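Local coordinates for HIT domain-containing protein (Leishmania major, PDB 3KSV) that binds zinc and is a HINT-like histidine triad (HIT) protein that probably hydrolyses nucleotide-derived phosphoramidates or related substrates, at the interface of chains A and B. Sequence-based numbering; all coordinates share one arbitrary frame. Chains: chain A/B, Uncharacterized protein.

Contact 1: the interface of chains A and B. Residues chain A 101, 122-124; chain B 101, 122-124.
Extended backbone torsions, phi/psi -120°/137° at A:Ile123, run residues 122-124 out as a short strand in each chain, and the two copies lie antiparallel across the two-fold axis. A:Ile123 pairs with B:Ile123 at the middle of this small intermolecular sheet, so the axis passes between the two isoleucines. Main-chain groups do the bonding. The amide of B:Gly124 gives its N-H to the carbonyl of A:Lys122, N to O 2.7 Å, nearly straight at the hydrogen and in the carbonyl plane, and symmetry repeats the bond from A:Gly124 to B:Lys122. Two short bonds thus close a ring through the main chain of the two isoleucines and fix the register of the strands. The lysine side chains run extended away from the seam; CB of A:Lys122 makes a loose contact, 4.2 Å from the carbonyl O of B:Gly124. The family makes dimers of this kind, so the pairing is probably biological. Flanking the strands, each His101 has CG beside the backbone N and anti to the carbonyl carbon (chi1 -53°), which turns the imidazole toward the opposite strand. The approach is a loose van der Waals one, CE1 of A:His101 lying 4.3 Å from the carbonyl O of B:Ile123.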
loop_
_atom_site.group_PDB
_atom_site.type_symbol
_atom_site.label_atom_id
_atom_site.label_comp_id
_atom_site.label_asym_id
_atom_site.label_seq_id
_atom_site.Cartn_x
_atom_site.Cartn_y
_atom_site.Cartn_z
ATOM N N HIS A 101 12.403 -3.626 5.566
ATOM C CA HIS A 101 12.742 -2.199 5.650
ATOM C C HIS A 101 11.784 -1.381 6.543
ATOM O O HIS A 101 11.742 -0.141 6.442
ATOM C CB HIS A 101 12.865 -1.551 4.248
ATOM C CG HIS A 101 13.805 -2.259 3.309
ATOM N ND1 HIS A 101 15.070 -1.784 3.018
ATOM C CD2 HIS A 101 13.654 -3.387 2.571
ATOM C CE1 HIS A 101 15.662 -2.602 2.159
ATOM N NE2 HIS A 101 14.825 -3.585 1.876
ATOM N N LYS A 122 12.776 4.221 -5.368
ATOM C CA LYS A 122 13.535 3.455 -6.327
ATOM C C LYS A 122 13.444 1.963 -5.969
ATOM O O LYS A 122 13.762 1.548 -4.849
ATOM C CB LYS A 122 14.967 3.954 -6.347
ATOM C CG LYS A 122 15.051 5.463 -6.551
ATOM C CD LYS A 122 16.475 5.938 -6.446
ATOM C CE LYS A 122 16.573 7.423 -6.706
ATOM N NZ LYS A 122 17.974 7.764 -7.028
ATOM N N ILE A 123 12.997 1.179 -6.952
ATOM C CA ILE A 123 12.576 -0.206 -6.777
ATOM C C ILE A 123 13.418 -1.157 -7.638
ATOM O O ILE A 123 13.674 -0.871 -8.803
ATOM C CB ILE A 123 11.097 -0.346 -7.210
ATOM C CG1 ILE A 123 10.153 0.016 -6.076
ATOM C CG2 ILE A 123 10.738 -1.756 -7.601
ATOM C CD1 ILE A 123 8.706 -0.409 -6.406
ATOM N N GLY A 124 13.825 -2.286 -7.061
ATOM C CA GLY A 124 14.419 -3.386 -7.823
ATOM C C GLY A 124 13.392 -4.470 -8.063
ATOM O O GLY A 124 12.863 -5.044 -7.091
ATOM N N HIS B 101 6.722 3.045 -11.979
ATOM C CA HIS B 101 6.864 1.604 -12.224
ATOM C C HIS B 101 5.519 0.856 -12.345
ATOM O O HIS B 101 5.478 -0.381 -12.216
ATOM C CB HIS B 101 7.771 0.925 -11.168
ATOM C CG HIS B 101 9.124 1.564 -10.997
ATOM N ND1 HIS B 101 10.281 1.015 -11.519
ATOM C CD2 HIS B 101 9.510 2.685 -10.338
ATOM C CE1 HIS B 101 11.314 1.784 -11.204
ATOM N NE2 HIS B 101 10.871 2.805 -10.492
ATOM N N LYS B 122 13.178 -5.009 -3.335
ATOM C CA LYS B 122 14.401 -4.302 -3.041
ATOM C C LYS B 122 14.195 -2.802 -3.299
ATOM O O LYS B 122 13.796 -2.384 -4.391
ATOM C CB LYS B 122 15.527 -4.880 -3.878
ATOM C CG LYS B 122 15.634 -6.394 -3.738
ATOM C CD LYS B 122 16.680 -6.944 -4.671
ATOM C CE LYS B 122 16.833 -8.436 -4.496
ATOM N NZ LYS B 122 18.124 -8.859 -5.076
ATOM N N ILE B 123 14.473 -2.012 -2.259
ATOM C CA ILE B 123 14.108 -0.604 -2.171
ATOM C C ILE B 123 15.349 0.284 -2.008
ATOM O O ILE B 123 16.240 -0.037 -1.227
ATOM C CB ILE B 123 13.199 -0.391 -0.937
ATOM C CG1 ILE B 123 11.744 -0.680 -1.267
ATOM C CG2 ILE B 123 13.226 1.029 -0.434
ATOM C CD1 ILE B 123 10.814 -0.183 -0.139
ATOM N N GLY B 124 15.387 1.400 -2.734
ATOM C CA GLY B 124 16.380 2.452 -2.504
ATOM C C GLY B 124 15.765 3.585 -1.714
ATOM O O GLY B 124 14.789 4.205 -2.181
#

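Contact 2: the interface of chains A and B. Residues chain A 41-43, 47, 110, 112, 121; chain B 124-128.
The last histidine of the HIT motif, A:His110 on strand 109-114, meets a tryptophan from the partner chain here, beside the loop of A:Asn41 to A:Leu43. B:Trp125, with CG anti to its backbone N (chi1 -155°), reaches tip to tip toward A:His110. The far rim of its six-membered ring comes up beneath the imidazole, CH2 of B:Trp125 lying 3.4 Å from CE1 of A:His110, and the planes meet edge to face at 69°. A:Leu43 crosses the indole at about a right angle and straddles one face: its CD1 sits 3.7 Å from the centroid of the six-membered ring, while CD2 sits over the five-membered ring. Behind this contact A:His47 ties the pieces together. Its ND1 accepts the N-H of A:Leu43, N to ND1 3.1 Å, almost in the ring plane. NE2 of A:His47 is hydrogen-bonded to ND1 of A:His110 (3.0 Å), which of them donates not being settled, so the leucine loop and the motif histidine are both held in place. CG1 of A:Ile112 covers a face of the A:His47 ring. Farther along, the N-H of B:Val128 points nearly down the C=O axis of A:Pro42, N to O 2.8 Å, and CG2 of B:Thr127 packs 3.3 Å from the carbonyl O of A:Asn41.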
loop_
_atom_site.group_PDB
_atom_site.type_symbol
_atom_site.label_atom_id
_atom_site.label_comp_id
_atom_site.label_asym_id
_atom_site.label_seq_id
_atom_site.Cartn_x
_atom_site.Cartn_y
_atom_site.Cartn_z
ATOM N N ASN A 41 11.389 13.151 6.822
ATOM C CA ASN A 41 12.557 12.574 6.129
ATOM C C ASN A 41 12.132 12.015 4.776
ATOM O O ASN A 41 12.199 10.796 4.561
ATOM C CB ASN A 41 13.181 11.432 6.944
ATOM C CG ASN A 41 13.797 11.896 8.244
ATOM O OD1 ASN A 41 13.521 11.325 9.306
ATOM N ND2 ASN A 41 14.646 12.922 8.173
ATOM N N PRO A 42 11.670 12.894 3.869
ATOM C CA PRO A 42 11.049 12.482 2.612
ATOM C C PRO A 42 12.039 11.972 1.576
ATOM O O PRO A 42 13.188 12.394 1.589
ATOM C CB PRO A 42 10.440 13.786 2.105
ATOM C CG PRO A 42 11.362 14.828 2.586
ATOM C CD PRO A 42 11.783 14.366 3.949
ATOM N N LEU A 43 11.578 11.111 0.664
ATOM C CA LEU A 43 12.355 10.700 -0.510
ATOM C C LEU A 43 12.155 11.661 -1.671
ATOM O O LEU A 43 12.929 11.661 -2.631
ATOM C CB LEU A 43 11.929 9.317 -0.984
ATOM C CG LEU A 43 12.092 8.127 -0.047
ATOM C CD1 LEU A 43 11.682 6.899 -0.821
ATOM C CD2 LEU A 43 13.500 7.994 0.507
ATOM N N HIS A 47 6.063 13.888 0.031
ATOM C CA HIS A 47 6.013 12.555 0.658
ATOM C C HIS A 47 5.255 12.626 1.978
ATOM O O HIS A 47 5.601 13.413 2.880
ATOM C CB HIS A 47 7.457 12.063 0.879
ATOM C CG HIS A 47 7.596 10.692 1.492
ATOM N ND1 HIS A 47 8.812 10.041 1.535
ATOM C CD2 HIS A 47 6.710 9.866 2.106
ATOM C CE1 HIS A 47 8.669 8.875 2.134
ATOM N NE2 HIS A 47 7.404 8.742 2.491
ATOM N N HIS A 110 3.441 4.914 3.269
ATOM C CA HIS A 110 4.088 6.028 2.606
ATOM C C HIS A 110 3.309 6.294 1.306
ATOM O O HIS A 110 2.973 5.330 0.583
ATOM C CB HIS A 110 5.524 5.645 2.231
ATOM C CG HIS A 110 6.404 5.257 3.388
ATOM N ND1 HIS A 110 7.253 6.147 4.002
ATOM C CD2 HIS A 110 6.631 4.055 3.978
ATOM C CE1 HIS A 110 7.938 5.518 4.941
ATOM N NE2 HIS A 110 7.578 4.247 4.950
ATOM N N ILE A 112 4.438 8.450 -1.857
ATOM C CA ILE A 112 5.709 9.085 -2.249
ATOM C C ILE A 112 5.619 9.590 -3.685
ATOM O O ILE A 112 5.566 8.772 -4.608
ATOM C CB ILE A 112 6.905 8.100 -2.161
ATOM C CG1 ILE A 112 6.977 7.390 -0.800
ATOM C CG2 ILE A 112 8.212 8.833 -2.368
ATOM C CD1 ILE A 112 7.727 6.091 -0.848
ATOM N N LEU A 121 10.675 6.981 -4.825
ATOM C CA LEU A 121 10.973 5.584 -4.533
ATOM C C LEU A 121 11.697 4.914 -5.701
ATOM O O LEU A 121 11.294 5.027 -6.856
ATOM C CB LEU A 121 9.703 4.805 -4.182
ATOM C CG LEU A 121 9.914 3.367 -3.693
ATOM C CD1 LEU A 121 10.600 3.324 -2.305
ATOM C CD2 LEU A 121 8.574 2.642 -3.675
ATOM N N GLY B 124 15.387 1.400 -2.734
ATOM C CA GLY B 124 16.380 2.452 -2.504
ATOM C C GLY B 124 15.765 3.585 -1.714
ATOM O O GLY B 124 14.789 4.205 -2.181
ATOM N N TRP B 125 16.350 3.865 -0.537
ATOM C CA TRP B 125 15.827 4.862 0.422
ATOM C C TRP B 125 16.795 6.030 0.692
ATOM O O TRP B 125 17.421 6.115 1.751
ATOM C CB TRP B 125 15.464 4.193 1.759
ATOM C CG TRP B 125 14.439 4.961 2.491
ATOM C CD1 TRP B 125 14.649 5.921 3.432
ATOM C CD2 TRP B 125 13.017 4.879 2.311
ATOM N NE1 TRP B 125 13.444 6.437 3.864
ATOM C CE2 TRP B 125 12.427 5.812 3.192
ATOM C CE3 TRP B 125 12.186 4.099 1.499
ATOM C CZ2 TRP B 125 11.041 5.985 3.284
ATOM C CZ3 TRP B 125 10.807 4.275 1.590
ATOM C CH2 TRP B 125 10.253 5.210 2.466
ATOM N N ASP B 126 16.896 6.940 -0.269
ATOM C CA ASP B 126 17.764 8.102 -0.127
ATOM C C ASP B 126 16.914 9.360 0.066
ATOM O O ASP B 126 16.245 9.827 -0.866
ATOM C CB ASP B 126 18.689 8.214 -1.345
ATOM C CG ASP B 126 19.585 6.969 -1.528
ATOM O OD1 ASP B 126 20.623 6.845 -0.816
ATOM O OD2 ASP B 126 19.252 6.125 -2.398
ATOM N N THR B 127 16.929 9.898 1.286
ATOM C CA THR B 127 16.071 11.036 1.620
ATOM C C THR B 127 16.641 12.367 1.115
ATOM O O THR B 127 17.839 12.484 0.814
ATOM C CB THR B 127 15.768 11.129 3.142
ATOM O OG1 THR B 127 16.953 11.474 3.858
ATOM C CG2 THR B 127 15.217 9.814 3.682
ATOM N N VAL B 128 15.757 13.355 1.014
ATOM C CA VAL B 128 16.106 14.714 0.611
ATOM C C VAL B 128 15.702 15.696 1.714
ATOM O O VAL B 128 14.866 15.388 2.559
ATOM C CB VAL B 128 15.420 15.087 -0.720
ATOM C CG1 VAL B 128 15.876 14.142 -1.822
ATOM C CG2 VAL B 128 13.917 15.032 -0.589
#

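Contact 3: the interface of chains A and B. Residues chain A 58-64, 67, 149; chain B 74-76, 78-79, 82, 90.
B:Arg79, on helix 64-82, and A:His60, in the 3-10 turn 59-61, bury the most surface in this part of the dimer interface, with A:Leu59 and A:Ile149 beside them. The arginine chain runs extended from CG to NE, then turns its guanidinium end-on to the carbonyl of A:Leu62. NH2 and NH1 of B:Arg79 both donate hydrogen bonds to A:Leu62 O, NH2 at 2.8 Å from above the carbonyl plane and NH1 at 2.9 Å within it; the oxygen stays in the guanidinium plane. The flat group is sandwiched: the carbonyl O of A:His60 sits 3.2 Å above the middle of one face, and SD of A:Met64, whose side chain is incomplete, lies toward the rim of the other. A:Ile149, the C-terminal residue, rests CD1 3.4 Å from CD of B:Arg79, and against B:Lys76.

A:His60 takes the crowded first torsion (chi1 61°), which lays its imidazole over B:Ala82, whose CB is 3.5 Å from the ring centroid. Its main-chain N-H bonds, somewhat bent, to the phenol OH of B:Tyr90, which also lies at the imidazole edge. CD2 of A:Leu59 packs on B:Leu74 and B:Ser78, farther toward the start of helix 64-82. A crowded chi1 of 73° turns OG of B:Ser78 to donate a hydrogen bond, from above the carbonyl plane, to B:Ala75 O at 2.6 Å.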
loop_
_atom_site.group_PDB
_atom_site.type_symbol
_atom_site.label_atom_id
_atom_site.label_comp_id
_atom_site.label_asym_id
_atom_site.label_seq_id
_atom_site.Cartn_x
_atom_site.Cartn_y
_atom_site.Cartn_z
ATOM N N CYS A 58 2.340 -4.573 12.445
ATOM C CA CYS A 58 2.265 -5.021 11.046
ATOM C C CYS A 58 0.796 -4.991 10.570
ATOM O O CYS A 58 -0.140 -4.969 11.377
ATOM C CB CYS A 58 2.851 -6.438 10.873
ATOM S SG CYS A 58 4.520 -6.751 11.616
ATOM N N LEU A 59 0.602 -4.997 9.256
ATOM C CA LEU A 59 -0.720 -4.806 8.680
ATOM C C LEU A 59 -1.673 -5.912 9.087
ATOM O O LEU A 59 -2.876 -5.666 9.259
ATOM C CB LEU A 59 -0.638 -4.703 7.145
ATOM C CG LEU A 59 -1.922 -4.265 6.438
ATOM C CD1 LEU A 59 -2.385 -2.902 6.930
ATOM C CD2 LEU A 59 -1.739 -4.253 4.897
ATOM N N HIS A 60 -1.131 -7.114 9.270
ATOM C CA HIS A 60 -1.942 -8.278 9.648
ATOM C C HIS A 60 -2.451 -8.212 11.081
ATOM O O HIS A 60 -3.283 -9.025 11.463
ATOM C CB HIS A 60 -1.215 -9.620 9.383
ATOM C CG HIS A 60 0.063 -9.811 10.143
ATOM N ND1 HIS A 60 0.122 -10.489 11.349
ATOM C CD2 HIS A 60 1.339 -9.467 9.845
ATOM C CE1 HIS A 60 1.371 -10.503 11.785
ATOM N NE2 HIS A 60 2.130 -9.893 10.885
ATOM N N GLU A 61 -1.963 -7.244 11.860
ATOM C CA GLU A 61 -2.432 -7.066 13.225
ATOM C C GLU A 61 -3.527 -6.010 13.310
ATOM O O GLU A 61 -4.116 -5.808 14.370
ATOM C CB GLU A 61 -1.258 -6.698 14.127
ATOM C CG GLU A 61 -0.306 -7.867 14.391
ATOM C CD GLU A 61 0.829 -7.504 15.348
ATOM O OE1 GLU A 61 1.631 -6.614 14.983
ATOM O OE2 GLU A 61 0.921 -8.107 16.454
ATOM N N LEU A 62 -3.811 -5.356 12.185
ATOM C CA LEU A 62 -4.763 -4.248 12.144
ATOM C C LEU A 62 -6.200 -4.792 12.148
ATOM O O LEU A 62 -6.477 -5.800 11.494
ATOM C CB LEU A 62 -4.509 -3.425 10.867
ATOM C CG LEU A 62 -4.990 -1.980 10.770
ATOM C CD1 LEU A 62 -4.453 -1.144 11.920
ATOM C CD2 LEU A 62 -4.588 -1.407 9.426
ATOM N N GLY A 63 -7.103 -4.141 12.878
ATOM C CA GLY A 63 -8.512 -4.536 12.891
ATOM C C GLY A 63 -9.203 -4.275 11.561
ATOM O O GLY A 63 -8.813 -3.386 10.822
ATOM N N MET A 64 -10.232 -5.053 11.253
ATOM C CA MET A 64 -10.947 -4.921 9.982
ATOM C C MET A 64 -11.610 -3.541 9.818
ATOM O O MET A 64 -11.561 -2.956 8.748
ATOM C CB MET A 64 -11.973 -6.060 9.820
ATOM C CG MET A 64 -11.586 -7.221 8.852
ATOM S SD MET A 64 -9.834 -7.488 8.426
ATOM N N ALA A 67 -8.953 -1.172 9.092
ATOM C CA ALA A 67 -8.491 -1.395 7.732
ATOM C C ALA A 67 -9.374 -0.651 6.736
ATOM O O ALA A 67 -8.862 -0.033 5.792
ATOM C CB ALA A 67 -8.437 -2.862 7.430
ATOM N N ILE A 149 -11.339 -15.424 8.487
ATOM C CA ILE A 149 -11.298 -14.123 9.185
ATOM C C ILE A 149 -12.713 -13.536 9.267
ATOM O O ILE A 149 -13.253 -13.318 10.357
ATOM C CB ILE A 149 -10.398 -13.118 8.447
ATOM C CG1 ILE A 149 -8.976 -13.650 8.313
ATOM C CG2 ILE A 149 -10.363 -11.789 9.164
ATOM C CD1 ILE A 149 -8.131 -12.771 7.415
ATOM N N LEU B 74 -7.025 -6.085 1.641
ATOM C CA LEU B 74 -5.561 -5.978 1.788
ATOM C C LEU B 74 -5.072 -6.473 3.166
ATOM O O LEU B 74 -4.096 -7.229 3.273
ATOM C CB LEU B 74 -5.134 -4.534 1.572
ATOM C CG LEU B 74 -3.648 -4.228 1.432
ATOM C CD1 LEU B 74 -3.049 -4.978 0.243
ATOM C CD2 LEU B 74 -3.469 -2.707 1.276
ATOM N N ALA B 75 -5.779 -6.063 4.211
ATOM C CA ALA B 75 -5.477 -6.488 5.581
ATOM C C ALA B 75 -5.668 -7.988 5.750
ATOM O O ALA B 75 -4.874 -8.643 6.404
ATOM C CB ALA B 75 -6.359 -5.717 6.600
ATOM N N LYS B 76 -6.732 -8.525 5.163
ATOM C CA LYS B 76 -6.988 -9.962 5.237
ATOM C C LYS B 76 -5.903 -10.748 4.515
ATOM O O LYS B 76 -5.392 -11.745 5.049
ATOM C CB LYS B 76 -8.355 -10.307 4.649
ATOM C CG LYS B 76 -9.474 -9.823 5.503
ATOM C CD LYS B 76 -10.821 -10.299 5.034
ATOM C CE LYS B 76 -11.907 -9.943 6.056
ATOM N NZ LYS B 76 -13.230 -10.454 5.624
ATOM N N SER B 78 -2.837 -9.732 3.905
ATOM C CA SER B 78 -1.599 -9.654 4.720
ATOM C C SER B 78 -1.544 -10.725 5.822
ATOM O O SER B 78 -0.476 -11.226 6.159
ATOM C CB SER B 78 -1.436 -8.259 5.338
ATOM O OG SER B 78 -2.365 -8.050 6.400
ATOM N N ARG B 79 -2.690 -11.078 6.390
ATOM C CA ARG B 79 -2.722 -12.121 7.409
ATOM C C ARG B 79 -2.399 -13.483 6.763
ATOM O O ARG B 79 -1.701 -14.322 7.355
ATOM C CB ARG B 79 -4.087 -12.158 8.089
ATOM C CG ARG B 79 -4.411 -10.949 8.956
ATOM C CD ARG B 79 -5.908 -10.878 9.164
ATOM N NE ARG B 79 -6.321 -10.258 10.413
ATOM C CZ ARG B 79 -6.382 -8.951 10.633
ATOM N NH1 ARG B 79 -6.006 -8.049 9.702
ATOM N NH2 ARG B 79 -6.808 -8.533 11.815
ATOM N N ALA B 82 1.340 -13.354 6.085
ATOM C CA ALA B 82 2.141 -13.415 7.315
ATOM C C ALA B 82 2.343 -14.869 7.768
ATOM O O ALA B 82 3.301 -15.176 8.498
ATOM C CB ALA B 82 1.502 -12.562 8.431
ATOM N N TYR B 90 6.970 -8.873 4.916
ATOM C CA TYR B 90 6.446 -8.575 3.584
ATOM C C TYR B 90 6.337 -7.076 3.299
ATOM O O TYR B 90 6.264 -6.250 4.206
ATOM C CB TYR B 90 5.069 -9.244 3.379
ATOM C CG TYR B 90 4.067 -8.903 4.484
ATOM C CD1 TYR B 90 3.144 -7.870 4.329
ATOM C CD2 TYR B 90 4.037 -9.629 5.661
ATOM C CE1 TYR B 90 2.255 -7.565 5.320
ATOM C CE2 TYR B 90 3.144 -9.321 6.670
ATOM C CZ TYR B 90 2.260 -8.296 6.482
ATOM O OH TYR B 90 1.392 -7.977 7.484
#

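Contacts 1 and 2 are neighbours, the centres of their C-alpha atoms about 11 Å apart, and meet at B:Gly124: the segment that pairs across the two-fold in contact 1 continues directly into the tryptophan arm of contact 2. By the same C-alpha centres, contact 3 lies about 22 Å from contact 1 and 24 Å from contact 2, with no residue in common. Twins of contacts 2 and 3 arise by exchanging the chains, so the partners are joined at several separated places. Contacts 2 and 3 centre about 11 and 12 Å from A:His108, the predicted nucleophile, so dimerisation may help shape the catalytic surroundings.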